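Local coordinates for nitroreductase family protein (Sphingopyxis sp., PDB 7DP1) that reduces nitro groups of dinitroaniline herbicides, using NADPH as electron donor and flavin mononucleotide as cofactor, at the interface of chains A and B. Residues are numbered along the deposited sequence; one frame, centred on the assembly and turned at random. Chains: chain A/B, Nitroreductase family protein.

Contact 1: the interface of chains A and B. Residues chain A 56-57, 62, 189; chain B 227-229.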
ATOM      1  N   THR A  56      13.879   6.790   6.523  1.00 37.06           N
ATOM      2  CA  THR A  56      15.041   7.640   6.637  1.00 35.35           C
ATOM      3  C   THR A  56      15.073   8.615   5.461  1.00 41.72           C
ATOM      4  O   THR A  56      15.257   8.219   4.307  1.00 36.99           O
ATOM      5  CB  THR A  56      16.318   6.812   6.695  1.00 43.48           C
ATOM      6  OG1 THR A  56      16.244   5.966   7.847  1.00 40.45           O
ATOM      7  CG2 THR A  56      17.560   7.721   6.799  1.00 37.05           C
ATOM      8  N   VAL A  57      14.856   9.889   5.763  1.00 32.33           N
ATOM      9  CA  VAL A  57      14.818  10.923   4.736  1.00 33.84           C
ATOM     10  C   VAL A  57      16.156  11.596   4.613  1.00 44.92           C
ATOM     11  O   VAL A  57      16.642  12.204   5.581  1.00 43.33           O
ATOM     12  CB  VAL A  57      13.751  11.968   5.053  1.00 36.36           C
ATOM     13  CG1 VAL A  57      13.690  13.018   3.963  1.00 43.87           C
ATOM     14  CG2 VAL A  57      12.386  11.267   5.234  1.00 36.87           C
ATOM     15  N   ARG A  62      24.497  13.921   2.641  1.00 59.59           N
ATOM     16  CA  ARG A  62      24.160  12.550   3.019  1.00 58.26           C
ATOM     17  C   ARG A  62      23.588  11.802   1.827  1.00 49.35           C
ATOM     18  O   ARG A  62      23.984  10.678   1.512  1.00 50.62           O
ATOM     19  CB  ARG A  62      23.155  12.550   4.165  1.00 55.58           C
ATOM     20  CG  ARG A  62      23.698  13.213   5.427  1.00 67.46           C
ATOM     21  CD  ARG A  62      24.816  12.397   6.045  1.00 71.96           C
ATOM     22  NE  ARG A  62      24.412  11.007   6.194  1.00 79.51           N
ATOM     23  CZ  ARG A  62      24.943  10.001   5.510  1.00 81.34           C
ATOM     24  NH1 ARG A  62      25.910  10.231   4.630  1.00 81.06           N
ATOM     25  NH2 ARG A  62      24.501   8.768   5.708  1.00 79.56           N
ATOM     26  N   LEU A 189      23.262   4.712   5.617  1.00 48.29           N
ATOM     27  CA  LEU A 189      22.233   5.341   6.422  1.00 49.71           C
ATOM     28  C   LEU A 189      22.465   4.974   7.893  1.00 50.68           C
ATOM     29  O   LEU A 189      21.830   5.522   8.799  1.00 51.11           O
ATOM     30  CB  LEU A 189      20.847   4.872   5.981  1.00 42.22           C
ATOM     31  CG  LEU A 189      20.354   5.212   4.564  1.00 41.71           C
ATOM     32  CD1 LEU A 189      18.935   4.731   4.365  1.00 34.45           C
ATOM     33  CD2 LEU A 189      20.474   6.679   4.208  1.00 44.41           C
TER
ATOM     34  N   ASP B 227      13.455   9.580  10.372  1.00 40.17           N
ATOM     35  CA  ASP B 227      14.801  10.046  10.661  1.00 36.01           C
ATOM     36  C   ASP B 227      15.243  10.991   9.545  1.00 45.34           C
ATOM     37  O   ASP B 227      15.115  10.651   8.365  1.00 53.36           O
ATOM     38  CB  ASP B 227      15.756   8.864  10.790  1.00 43.00           C
ATOM     39  CG  ASP B 227      17.145   9.287  11.218  1.00 70.93           C
ATOM     40  OD1 ASP B 227      17.247  10.174  12.093  1.00 88.19           O
ATOM     41  OD2 ASP B 227      18.131   8.730  10.693  1.00 75.21           O
ATOM     42  N   TRP B 228      15.756  12.172   9.916  1.00 40.34           N
ATOM     43  CA  TRP B 228      16.207  13.161   8.943  1.00 48.20           C
ATOM     44  C   TRP B 228      17.736  13.204   8.837  1.00 57.14           C
ATOM     45  O   TRP B 228      18.426  13.191   9.852  1.00 60.61           O
ATOM     46  CB  TRP B 228      15.669  14.548   9.315  1.00 46.70           C
ATOM     47  CG  TRP B 228      14.181  14.554   9.579  1.00 51.78           C
ATOM     48  CD1 TRP B 228      13.549  14.158  10.720  1.00 46.51           C
ATOM     49  CD2 TRP B 228      13.145  14.982   8.679  1.00 53.88           C
ATOM     50  NE1 TRP B 228      12.192  14.300  10.581  1.00 46.01           N
ATOM     51  CE2 TRP B 228      11.920  14.810   9.341  1.00 49.33           C
ATOM     52  CE3 TRP B 228      13.140  15.494   7.377  1.00 56.94           C
ATOM     53  CZ2 TRP B 228      10.703  15.142   8.757  1.00 51.81           C
ATOM     54  CZ3 TRP B 228      11.934  15.817   6.795  1.00 49.95           C
ATOM     55  CH2 TRP B 228      10.728  15.637   7.483  1.00 54.65           C
ATOM     56  N   GLN B 229      18.270  13.254   7.615  1.00 49.19           N
ATOM     57  CA  GLN B 229      19.723  13.295   7.441  1.00 45.74           C
ATOM     58  C   GLN B 229      20.161  14.234   6.319  1.00 50.32           C
ATOM     59  O   GLN B 229      19.646  14.152   5.192  1.00 52.14           O
ATOM     60  CB  GLN B 229      20.275  11.901   7.162  1.00 47.64           C
ATOM     61  CG  GLN B 229      20.161  10.910   8.313  1.00 48.07           C
ATOM     62  CD  GLN B 229      20.910   9.619   8.021  1.00 49.24           C
ATOM     63  OE1 GLN B 229      21.827   9.606   7.208  1.00 58.87           O
ATOM     64  NE2 GLN B 229      20.515   8.529   8.673  1.00 52.07           N
TER
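B:Gln229, on the C-terminal strand 226-229 of one subunit, meets A:Arg62, A:Thr56 and A:Leu189 of the other, and shows how one amide can tie several elements together. Its CG lies anti to its own carbonyl carbon (chi1 -67°), and the chain runs extended from there to the amide. CB of B:Gln229 sits 4.1 Å from CG of A:Arg62. Further out, the amide carbon CD of B:Gln229 packs against the methyl CG2 of A:Thr56, at 4.0 Å. At the tip the two polar atoms part company. The carbonyl OE1 of B:Gln229 accepts from NE of A:Arg62 at 3.1 Å. NH2 of A:Arg62 donates to the same B:Gln229 OE1 at 3.2 Å, completing a side-on grip. Guanidinium and amide are only 19° apart, but OE1 sits 16° out of the guanidinium plane and both bonds are bent. The amide nitrogen NE2 of B:Gln229 donates to the backbone O of A:Leu189, at the end of helix 182-189, over 3.3 Å. Within the amide plane, B:Gln229 NE2 also gives a practically straight bond, 3.1 Å long, to carboxylate OD2 of B:Asp227. This second-shell carboxylate thereby helps fix the rotation of the amide, leaving OE1 turned to the arginine. In the backbone, A:Val57 N donates to B:Asp227 O at 2.7 Å, and B:Gln229 N to A:Val57 O at 2.8 Å. The site thus adds a parallel strand to strand 54-59 of the partner and ties its end by side-chain hydrogen bonds, joining the dimer halves.

Contact 2: the interface of chains A and B. Residues chain A 34-35, 38, 42, 55, 57, 157; chain B 222, 226-228.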
ATOM      1  N   LEU A  34       7.472  18.835   4.377  1.00 48.85           N
ATOM      2  CA  LEU A  34       7.656  17.381   4.431  1.00 47.33           C
ATOM      3  C   LEU A  34       7.201  16.848   5.771  1.00 49.43           C
ATOM      4  O   LEU A  34       6.514  15.822   5.854  1.00 44.68           O
ATOM      5  CB  LEU A  34       9.110  16.987   4.189  1.00 41.30           C
ATOM      6  CG  LEU A  34       9.591  16.810   2.750  1.00 47.14           C
ATOM      7  CD1 LEU A  34      10.994  16.212   2.734  1.00 54.64           C
ATOM      8  CD2 LEU A  34       8.618  15.901   2.014  1.00 40.07           C
ATOM      9  N   ALA A  35       7.587  17.554   6.828  1.00 47.49           N
ATOM     10  CA  ALA A  35       7.188  17.167   8.180  1.00 43.76           C
ATOM     11  C   ALA A  35       5.677  17.182   8.286  1.00 50.09           C
ATOM     12  O   ALA A  35       5.115  16.272   8.865  1.00 56.40           O
ATOM     13  CB  ALA A  35       7.774  18.084   9.222  1.00 42.19           C
ATOM     14  N   PHE A  38       4.155  14.111   6.540  1.00 39.14           N
ATOM     15  CA  PHE A  38       4.307  12.883   7.299  1.00 35.77           C
ATOM     16  C   PHE A  38       3.344  12.712   8.507  1.00 42.06           C
ATOM     17  O   PHE A  38       2.923  11.586   8.766  1.00 35.85           O
ATOM     18  CB  PHE A  38       5.764  12.779   7.759  1.00 42.72           C
ATOM     19  CG  PHE A  38       6.758  12.575   6.625  1.00 38.07           C
ATOM     20  CD1 PHE A  38       6.409  11.889   5.463  1.00 37.08           C
ATOM     21  CD2 PHE A  38       8.047  13.072   6.735  1.00 43.62           C
ATOM     22  CE1 PHE A  38       7.354  11.694   4.443  1.00 32.32           C
ATOM     23  CE2 PHE A  38       8.994  12.884   5.733  1.00 39.56           C
ATOM     24  CZ  PHE A  38       8.660  12.200   4.588  1.00 34.21           C
ATOM     25  N   GLN A  42       0.642   9.496   8.573  1.00 32.15           N
ATOM     26  CA  GLN A  42       0.642   8.534   9.666  1.00 29.77           C
ATOM     27  C   GLN A  42      -0.795   8.072   9.946  1.00 36.02           C
ATOM     28  O   GLN A  42      -0.999   7.052  10.593  1.00 29.64           O
ATOM     29  CB  GLN A  42       1.275   9.135  10.925  1.00 34.97           C
ATOM     30  CG  GLN A  42       1.697   8.102  11.995  1.00 37.78           C
ATOM     31  CD  GLN A  42       2.849   7.186  11.531  1.00 37.01           C
ATOM     32  OE1 GLN A  42       3.606   7.523  10.601  1.00 31.89           O
ATOM     33  NE2 GLN A  42       2.983   6.020  12.186  1.00 29.72           N
ATOM     34  N   ALA A  55      11.037   5.404   8.109  1.00 28.55           N
ATOM     35  CA  ALA A  55      11.644   6.075   6.973  1.00 30.09           C
ATOM     36  C   ALA A  55      12.855   6.877   7.362  1.00 36.24           C
ATOM     37  O   ALA A  55      12.862   7.562   8.376  1.00 45.81           O
ATOM     38  CB  ALA A  55      10.632   6.976   6.282  1.00 26.39           C
ATOM     39  N   VAL A  57      14.856   9.889   5.763  1.00 32.33           N
ATOM     40  CA  VAL A  57      14.818  10.923   4.736  1.00 33.84           C
ATOM     41  C   VAL A  57      16.156  11.596   4.613  1.00 44.92           C
ATOM     42  O   VAL A  57      16.642  12.204   5.581  1.00 43.33           O
ATOM     43  CB  VAL A  57      13.751  11.968   5.053  1.00 36.36           C
ATOM     44  CG1 VAL A  57      13.690  13.018   3.963  1.00 43.87           C
ATOM     45  CG2 VAL A  57      12.386  11.267   5.234  1.00 36.87           C
ATOM     46  N   TRP A 157       0.786   3.344   3.615  1.00 21.96           N
ATOM     47  CA  TRP A 157       1.471   4.581   4.052  1.00 18.62           C
ATOM     48  C   TRP A 157       2.126   5.317   2.898  1.00 20.60           C
ATOM     49  O   TRP A 157       1.946   6.523   2.722  1.00 19.08           O
ATOM     50  CB  TRP A 157       2.523   4.274   5.100  1.00 29.22           C
ATOM     51  CG  TRP A 157       3.280   5.482   5.567  1.00 29.75           C
ATOM     52  CD1 TRP A 157       2.862   6.388   6.492  1.00 31.52           C
ATOM     53  CD2 TRP A 157       4.603   5.904   5.160  1.00 26.85           C
ATOM     54  NE1 TRP A 157       3.835   7.344   6.701  1.00 29.57           N
ATOM     55  CE2 TRP A 157       4.910   7.078   5.893  1.00 33.12           C
ATOM     56  CE3 TRP A 157       5.542   5.417   4.246  1.00 35.68           C
ATOM     57  CZ2 TRP A 157       6.136   7.781   5.748  1.00 31.97           C
ATOM     58  CZ3 TRP A 157       6.757   6.117   4.094  1.00 40.80           C
ATOM     59  CH2 TRP A 157       7.034   7.290   4.844  1.00 35.33           C
TER
ATOM     60  N   LEU B 222       5.988  11.212  15.207  1.00 47.69           N
ATOM     61  CA  LEU B 222       6.923  11.107  14.089  1.00 44.80           C
ATOM     62  C   LEU B 222       8.354  10.777  14.549  1.00 47.78           C
ATOM     63  O   LEU B 222       9.175  10.269  13.767  1.00 44.69           O
ATOM     64  CB  LEU B 222       6.923  12.402  13.292  1.00 45.37           C
ATOM     65  CG  LEU B 222       5.761  12.549  12.316  1.00 38.09           C
ATOM     66  CD1 LEU B 222       6.050  13.676  11.324  1.00 44.77           C
ATOM     67  CD2 LEU B 222       5.386  11.233  11.631  1.00 36.53           C
ATOM     68  N   ILE B 226      10.222   8.862  11.543  1.00 35.63           N
ATOM     69  CA  ILE B 226      11.056   9.518  10.553  1.00 41.00           C
ATOM     70  C   ILE B 226      12.414   9.931  11.112  1.00 44.54           C
ATOM     71  O   ILE B 226      12.515  10.544  12.174  1.00 44.68           O
ATOM     72  CB  ILE B 226      10.378  10.768   9.963  1.00 43.12           C
ATOM     73  CG1 ILE B 226       8.919  10.471   9.579  1.00 46.27           C
ATOM     74  CG2 ILE B 226      11.172  11.260   8.755  1.00 37.37           C
ATOM     75  CD1 ILE B 226       8.742   9.548   8.384  1.00 47.00           C
ATOM     76  N   ASP B 227      13.455   9.580  10.372  1.00 40.17           N
ATOM     77  CA  ASP B 227      14.801  10.046  10.661  1.00 36.01           C
ATOM     78  C   ASP B 227      15.243  10.991   9.545  1.00 45.34           C
ATOM     79  O   ASP B 227      15.115  10.651   8.365  1.00 53.36           O
ATOM     80  CB  ASP B 227      15.756   8.864  10.790  1.00 43.00           C
ATOM     81  CG  ASP B 227      17.145   9.287  11.218  1.00 70.93           C
ATOM     82  OD1 ASP B 227      17.247  10.174  12.093  1.00 88.19           O
ATOM     83  OD2 ASP B 227      18.131   8.730  10.693  1.00 75.21           O
ATOM     84  N   TRP B 228      15.756  12.172   9.916  1.00 40.34           N
ATOM     85  CA  TRP B 228      16.207  13.161   8.943  1.00 48.20           C
ATOM     86  C   TRP B 228      17.736  13.204   8.837  1.00 57.14           C
ATOM     87  O   TRP B 228      18.426  13.191   9.852  1.00 60.61           O
ATOM     88  CB  TRP B 228      15.669  14.548   9.315  1.00 46.70           C
ATOM     89  CG  TRP B 228      14.181  14.554   9.579  1.00 51.78           C
ATOM     90  CD1 TRP B 228      13.549  14.158  10.720  1.00 46.51           C
ATOM     91  CD2 TRP B 228      13.145  14.982   8.679  1.00 53.88           C
ATOM     92  NE1 TRP B 228      12.192  14.300  10.581  1.00 46.01           N
ATOM     93  CE2 TRP B 228      11.920  14.810   9.341  1.00 49.33           C
ATOM     94  CE3 TRP B 228      13.140  15.494   7.377  1.00 56.94           C
ATOM     95  CZ2 TRP B 228      10.703  15.142   8.757  1.00 51.81           C
ATOM     96  CZ3 TRP B 228      11.934  15.817   6.795  1.00 49.95           C
ATOM     97  CH2 TRP B 228      10.728  15.637   7.483  1.00 54.65           C
TER
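B:Trp228 and A:Phe38 meet across the subunits with the CD2-CE2 edge of the phenyl turned toward the rim of one indole face, and the patch illustrates how an added strand is seated on an apolar bed. Among the aromatic contacts, the outer end of the six-membered indole ring leads: CH2 of B:Trp228 lies 3.7 Å from CE2 of A:Phe38, while CZ2 lies in the phenyl plane. The two side chains run alongside in opposite senses, their rings inclined by about 50°. On its own edge the indole receives CB of A:Leu34, 3.9 Å from CH2 of B:Trp228, with A:Ala35 beside it on the same helix. An alanine in place of B:Trp228 would probably open a gap against helix 31-41 and leave the A:Phe38 edge without its aromatic neighbour.

Aliphatic contacts fill in around the rings. B:Ile226 comes in roughly perpendicular to A:Phe38 and places CD1 over one phenyl face, near its border. With CG1 anti to the carbonyl carbon (chi1 -46°), the CG1-CD1 branch is sent toward A:Phe38 and A:Ala55, leaving CG2, anti to the backbone N, for A:Val57 and the indole. CD1 of B:Ile226 lies 3.8 Å from CB of A:Ala55. CG2 of B:Ile226 meets CG2 of A:Val57 at 3.7 Å and also covers a face of its neighbour's indole. At the far end, B:Leu222 brings CD1 to within 3.7 Å of CB of A:Phe38.

Backbone pairing supplies a polar contact: B:Asp227 N donates to A:Ala55 O over 2.9 Å, extending the parallel pairing back to A:Ala55.

In the fold, the 3-10 helix 222-224 and strand 226-229 of chain B lie against helix 31-41 and strand 54-59 of chain A, bridging helix and sheet.

Contact 1 and contact 2 lie about 9 Å apart, measured between the centres of their C-alpha atoms, and share A:Val57, B:Asp227 and B:Trp228. They are two aspects of one exchange: the C-terminal strand 226-229 of a subunit extends the partner's sheet at strand 54-59. Contact 1 supplies mainly polar fastening by side chains toward helices 60-74 and 182-189, whereas contact 2 buries apolar groups against helix 31-41. Because the interface is two-fold symmetric, each contact has a twin with the chains exchanged, so each subunit both gives and receives a tail, consistent with the dimer typical of nitroreductases.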